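PDB 2OX4: putative mandelate racemase from Zymomonas mobilis, which binds magnesium and is probably a lyase, perhaps a dehydratase, of the mandelate racemase branch of the enolase superfamily. Local coordinates for residues E190-G195 with A225-K230; T220-A225 with K253-K258. All coordinates share one frame; numbering follows the deposited sequence.

Interaction 1 (E190-G195 with A225-K230)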
# COMPACT_ATOMS: atom_id res chain seq x y z
N GLU C 190 22.45 -29.85 13.14
CA GLU C 190 23.74 -30.33 12.61
C GLU C 190 24.12 -29.68 11.28
O GLU C 190 25.30 -29.43 11.02
CB GLU C 190 23.76 -31.86 12.49
CG GLU C 190 25.17 -32.48 12.35
CD GLU C 190 26.08 -32.21 13.54
OE1 GLU C 190 25.59 -32.10 14.68
OE2 GLU C 190 27.31 -32.10 13.34
N THR C 191 23.11 -29.38 10.45
CA THR C 191 23.34 -28.70 9.17
C THR C 191 23.81 -27.27 9.38
O THR C 191 24.77 -26.82 8.73
CB THR C 191 22.07 -28.72 8.31
OG1 THR C 191 21.70 -30.08 8.07
CG2 THR C 191 22.31 -28.02 6.96
N ILE C 192 23.15 -26.57 10.28
CA ILE C 192 23.60 -25.25 10.71
C ILE C 192 25.06 -25.31 11.21
O ILE C 192 25.88 -24.48 10.82
CB ILE C 192 22.66 -24.66 11.79
CG1 ILE C 192 21.21 -24.55 11.26
CG2 ILE C 192 23.17 -23.31 12.30
CD1 ILE C 192 21.02 -23.53 10.11
N LYS C 193 25.37 -26.32 12.02
CA LYS C 193 26.72 -26.49 12.57
C LYS C 193 27.76 -26.68 11.47
O LYS C 193 28.83 -26.07 11.52
CB LYS C 193 26.77 -27.65 13.57
CG LYS C 193 28.12 -27.82 14.26
CD LYS C 193 27.98 -28.02 15.76
CE LYS C 193 28.12 -29.48 16.15
NZ LYS C 193 26.80 -30.18 16.10
N ILE C 194 27.46 -27.53 10.49
CA ILE C 194 28.34 -27.78 9.33
C ILE C 194 28.66 -26.47 8.59
O ILE C 194 29.82 -26.17 8.29
CB ILE C 194 27.74 -28.83 8.37
CG1 ILE C 194 27.86 -30.24 8.96
CG2 ILE C 194 28.45 -28.81 7.02
CD1 ILE C 194 26.99 -31.27 8.26
N GLY C 195 27.63 -25.67 8.32
CA GLY C 195 27.82 -24.38 7.68
C GLY C 195 28.63 -23.41 8.53
O GLY C 195 29.57 -22.79 8.04
N ALA C 225 17.19 -19.87 4.74
CA ALA C 225 18.12 -18.75 4.56
C ALA C 225 18.21 -17.85 5.79
O ALA C 225 19.29 -17.47 6.21
CB ALA C 225 17.75 -17.92 3.34
N ILE C 226 17.05 -17.52 6.36
CA ILE C 226 16.99 -16.66 7.54
C ILE C 226 17.65 -17.37 8.72
O ILE C 226 18.43 -16.77 9.46
CB ILE C 226 15.52 -16.29 7.90
CG1 ILE C 226 14.93 -15.33 6.85
CG2 ILE C 226 15.40 -15.71 9.31
CD1 ILE C 226 13.40 -15.19 6.98
N GLN C 227 17.36 -18.65 8.86
CA GLN C 227 17.88 -19.46 9.96
C GLN C 227 19.40 -19.52 9.92
O GLN C 227 20.07 -19.35 10.96
CB GLN C 227 17.29 -20.86 9.89
CG GLN C 227 17.63 -21.74 11.09
CD GLN C 227 17.16 -23.16 10.90
OE1 GLN C 227 16.40 -23.45 9.97
NE2 GLN C 227 17.57 -24.05 11.80
N PHE C 228 19.95 -19.74 8.74
CA PHE C 228 21.40 -19.78 8.56
C PHE C 228 22.06 -18.41 8.72
O PHE C 228 23.13 -18.31 9.33
CB PHE C 228 21.80 -20.41 7.23
CG PHE C 228 23.26 -20.74 7.14
CD1 PHE C 228 23.88 -21.46 8.16
CD2 PHE C 228 24.01 -20.30 6.06
CE1 PHE C 228 25.24 -21.76 8.10
CE2 PHE C 228 25.38 -20.60 5.98
CZ PHE C 228 25.98 -21.33 7.00
N ALA C 229 21.43 -17.35 8.19
CA ALA C 229 21.97 -15.98 8.38
C ALA C 229 22.18 -15.62 9.85
O ALA C 229 23.21 -15.03 10.20
CB ALA C 229 21.05 -14.94 7.71
N LYS C 230 21.22 -15.97 10.70
CA LYS C 230 21.34 -15.74 12.13
C LYS C 230 22.60 -16.38 12.70
O LYS C 230 23.27 -15.79 13.55
CB LYS C 230 20.10 -16.27 12.86
CG LYS C 230 18.82 -15.51 12.55
CD LYS C 230 17.66 -16.01 13.38
CE LYS C 230 16.33 -15.60 12.78
NZ LYS C 230 16.18 -14.12 12.72

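Interaction 2 (T220-A225 with K253-K258)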
# COMPACT_ATOMS: atom_id res chain seq x y z
N THR C 220 18.57 -23.26 -0.67
CA THR C 220 17.76 -22.92 0.49
C THR C 220 16.46 -22.24 0.02
O THR C 220 16.28 -21.98 -1.17
CB THR C 220 18.53 -21.97 1.45
OG1 THR C 220 19.14 -20.91 0.69
CG2 THR C 220 19.63 -22.76 2.21
N ASP C 221 15.55 -21.99 0.95
CA ASP C 221 14.44 -21.07 0.71
C ASP C 221 14.47 -19.98 1.77
O ASP C 221 15.41 -19.93 2.54
CB ASP C 221 13.10 -21.82 0.67
CG ASP C 221 12.75 -22.53 1.99
OD1 ASP C 221 13.28 -22.18 3.08
OD2 ASP C 221 11.90 -23.45 1.94
N LEU C 222 13.45 -19.12 1.79
CA LEU C 222 13.40 -18.03 2.75
C LEU C 222 13.68 -18.51 4.17
O LEU C 222 14.53 -17.96 4.87
CB LEU C 222 12.03 -17.34 2.70
CG LEU C 222 11.78 -16.25 3.74
CD1 LEU C 222 10.77 -15.24 3.23
CD2 LEU C 222 11.32 -16.85 5.06
N VAL C 223 12.97 -19.56 4.58
CA VAL C 223 12.99 -19.99 5.98
C VAL C 223 14.39 -20.49 6.39
O VAL C 223 14.95 -20.07 7.41
CB VAL C 223 11.91 -21.09 6.22
CG1 VAL C 223 11.98 -21.58 7.65
CG2 VAL C 223 10.50 -20.52 5.89
N SER C 224 14.95 -21.37 5.58
CA SER C 224 16.30 -21.85 5.88
C SER C 224 17.36 -20.77 5.72
O SER C 224 18.31 -20.74 6.47
CB SER C 224 16.64 -23.09 5.06
OG SER C 224 16.42 -22.90 3.68
N ALA C 225 17.19 -19.87 4.74
CA ALA C 225 18.12 -18.75 4.56
C ALA C 225 18.21 -17.85 5.79
O ALA C 225 19.29 -17.47 6.21
CB ALA C 225 17.75 -17.92 3.34
N LYS C 253 12.18 -9.71 -0.48
CA LYS C 253 11.82 -8.62 0.43
C LYS C 253 11.47 -9.15 1.84
O LYS C 253 11.92 -8.59 2.86
CB LYS C 253 10.66 -7.79 -0.15
CG LYS C 253 10.35 -6.53 0.65
CD LYS C 253 9.09 -5.86 0.16
CE LYS C 253 8.78 -4.65 1.03
NZ LYS C 253 7.42 -4.11 0.78
N GLU C 254 10.68 -10.22 1.90
CA GLU C 254 10.34 -10.86 3.18
C GLU C 254 11.58 -11.39 3.90
O GLU C 254 11.72 -11.20 5.11
CB GLU C 254 9.32 -11.98 2.98
CG GLU C 254 8.05 -11.54 2.27
CD GLU C 254 7.18 -10.56 3.06
OE1 GLU C 254 6.26 -9.98 2.44
OE2 GLU C 254 7.38 -10.39 4.28
N ALA C 255 12.48 -12.04 3.15
CA ALA C 255 13.76 -12.50 3.70
C ALA C 255 14.55 -11.35 4.31
O ALA C 255 15.08 -11.46 5.43
CB ALA C 255 14.59 -13.21 2.62
N LYS C 256 14.64 -10.24 3.58
CA LYS C 256 15.44 -9.09 4.02
C LYS C 256 14.94 -8.47 5.32
O LYS C 256 15.73 -7.91 6.09
CB LYS C 256 15.53 -8.01 2.94
CG LYS C 256 16.40 -6.82 3.33
CD LYS C 256 16.65 -5.86 2.16
CE LYS C 256 17.97 -6.17 1.46
NZ LYS C 256 19.12 -5.77 2.32
N LYS C 257 13.64 -8.59 5.60
CA LYS C 257 13.11 -8.19 6.91
C LYS C 257 13.83 -8.84 8.10
O LYS C 257 13.94 -8.24 9.16
CB LYS C 257 11.60 -8.42 7.02
CG LYS C 257 10.76 -7.60 6.04
CD LYS C 257 9.29 -7.99 6.13
CE LYS C 257 8.45 -7.13 5.17
NZ LYS C 257 7.04 -7.60 5.13
N LYS C 258 14.32 -10.07 7.91
CA LYS C 258 14.88 -10.84 9.02
C LYS C 258 16.38 -11.12 8.87
O LYS C 258 16.96 -11.83 9.69
CB LYS C 258 14.12 -12.15 9.22
CG LYS C 258 12.61 -11.99 9.44
CD LYS C 258 12.30 -11.39 10.80
CE LYS C 258 10.85 -11.69 11.20
NZ LYS C 258 10.61 -11.40 12.63

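Interaction 1 (E190-G195 with A225-K230)
I192 and F228 form the centre of this helix-to-helix contact, the methyl CD1 of I192 lying 4.0 Å from the ring carbon CD1 of F228. The ring of F228 is swung out to the neighbouring helix because its CG stands anti to the backbone N (chi1 -168°). At the ring edge, the carbonyl oxygen of I192 lies near the ring plane, 3.9 Å from CE1 of F228, and the carbonyl carbon of G195 also sits at the rim. CZ of F228 presses to 3.6 Å from CA of G195, where a beta carbon would run into the ring. The ring therefore meets bare backbone as much as side chain. Q227, its chain extended, crosses I192 at a slant, bringing its NE2 to 3.7 Å from CG1 of I192; this is a van der Waals contact, while OE1 of Q227 accepts a bond from L187 N. With an alanine here in place of the phenylalanine of F228, a gap would probably open beside G195 and the end of I192 would lose its aromatic neighbour. The local axes, 10.3 Å apart, cross at -52°, a pairing of consecutive outer helices in the enolase-type barrel. Helices 189-206 and 222-232 flank strand 211-215 in sequence, and F228 reaches past their interface to V169 and L170 of a loop and to Y240 of strand 237-241.

Interaction 2 (T220-A225 with K253-K258)
The carboxylate of E254 is the flat group on one side of this contact, at the end of a side chain whose CB lies 3.6 Å from CD1 of L222. K257 NZ meets its OE2 from above the carboxylate plane, 36° out of it, in a 2.9 Å salt bridge, and R250 pairs with OE1. On the other side the flat group is the carboxylate of D221, the N-cap of helix 222-232, which joins S224 in a capping box. The setting is the barrel domain of the enolase superfamily, where helices 222-232 and 250-258 are successive members of the outer layer. L222, in the first turn after the cap, bridges the two. With its CG anti to the backbone N (chi1 175°), the leucine reaches across so that CD1 is also 3.6 Å from A255 N, while its CG lies 4.3 Å from A255 CB. E254 starts out toward L222, then bends at its second torsion and carries its charge away, so the leucine meets only the aliphatic base of the acid. A neighbouring subunit closes in on the same helix start: its E311 accepts from L222 N, and its R282 packs on the L222 side chain. The box itself is tied to the loop before helix 189-206, since D221 OD2 accepts from G185 N and S224 OG bonds to L183 O. Its two reciprocal bonds are D221 N to S224 OG, 3.0 Å, and S224 N to D221 OD1, 3.1 Å and nearly straight at 173°.

How the interactions relate
Helix 222-232 carries both contacts, so interactions 1 and 2 chain three consecutive outer helices of the barrel together. Its first turn serves interaction 2, while Q227 and F228 serve interaction 1, and A225 belongs to both segments. The centres of the two contacts are about 12 Å apart, and the contacts also touch directly, I226 CG2 lying 3.8 Å from K258 CB. Their relation to the metal site differs. The side chain of F228 is about 9 Å from that of E215 and about 11 Å from that of E241, which with E267 hold the magnesium ion; interaction 2 lies away from this site. Both interactions adjoin a neighbouring subunit, more extensively in interaction 2.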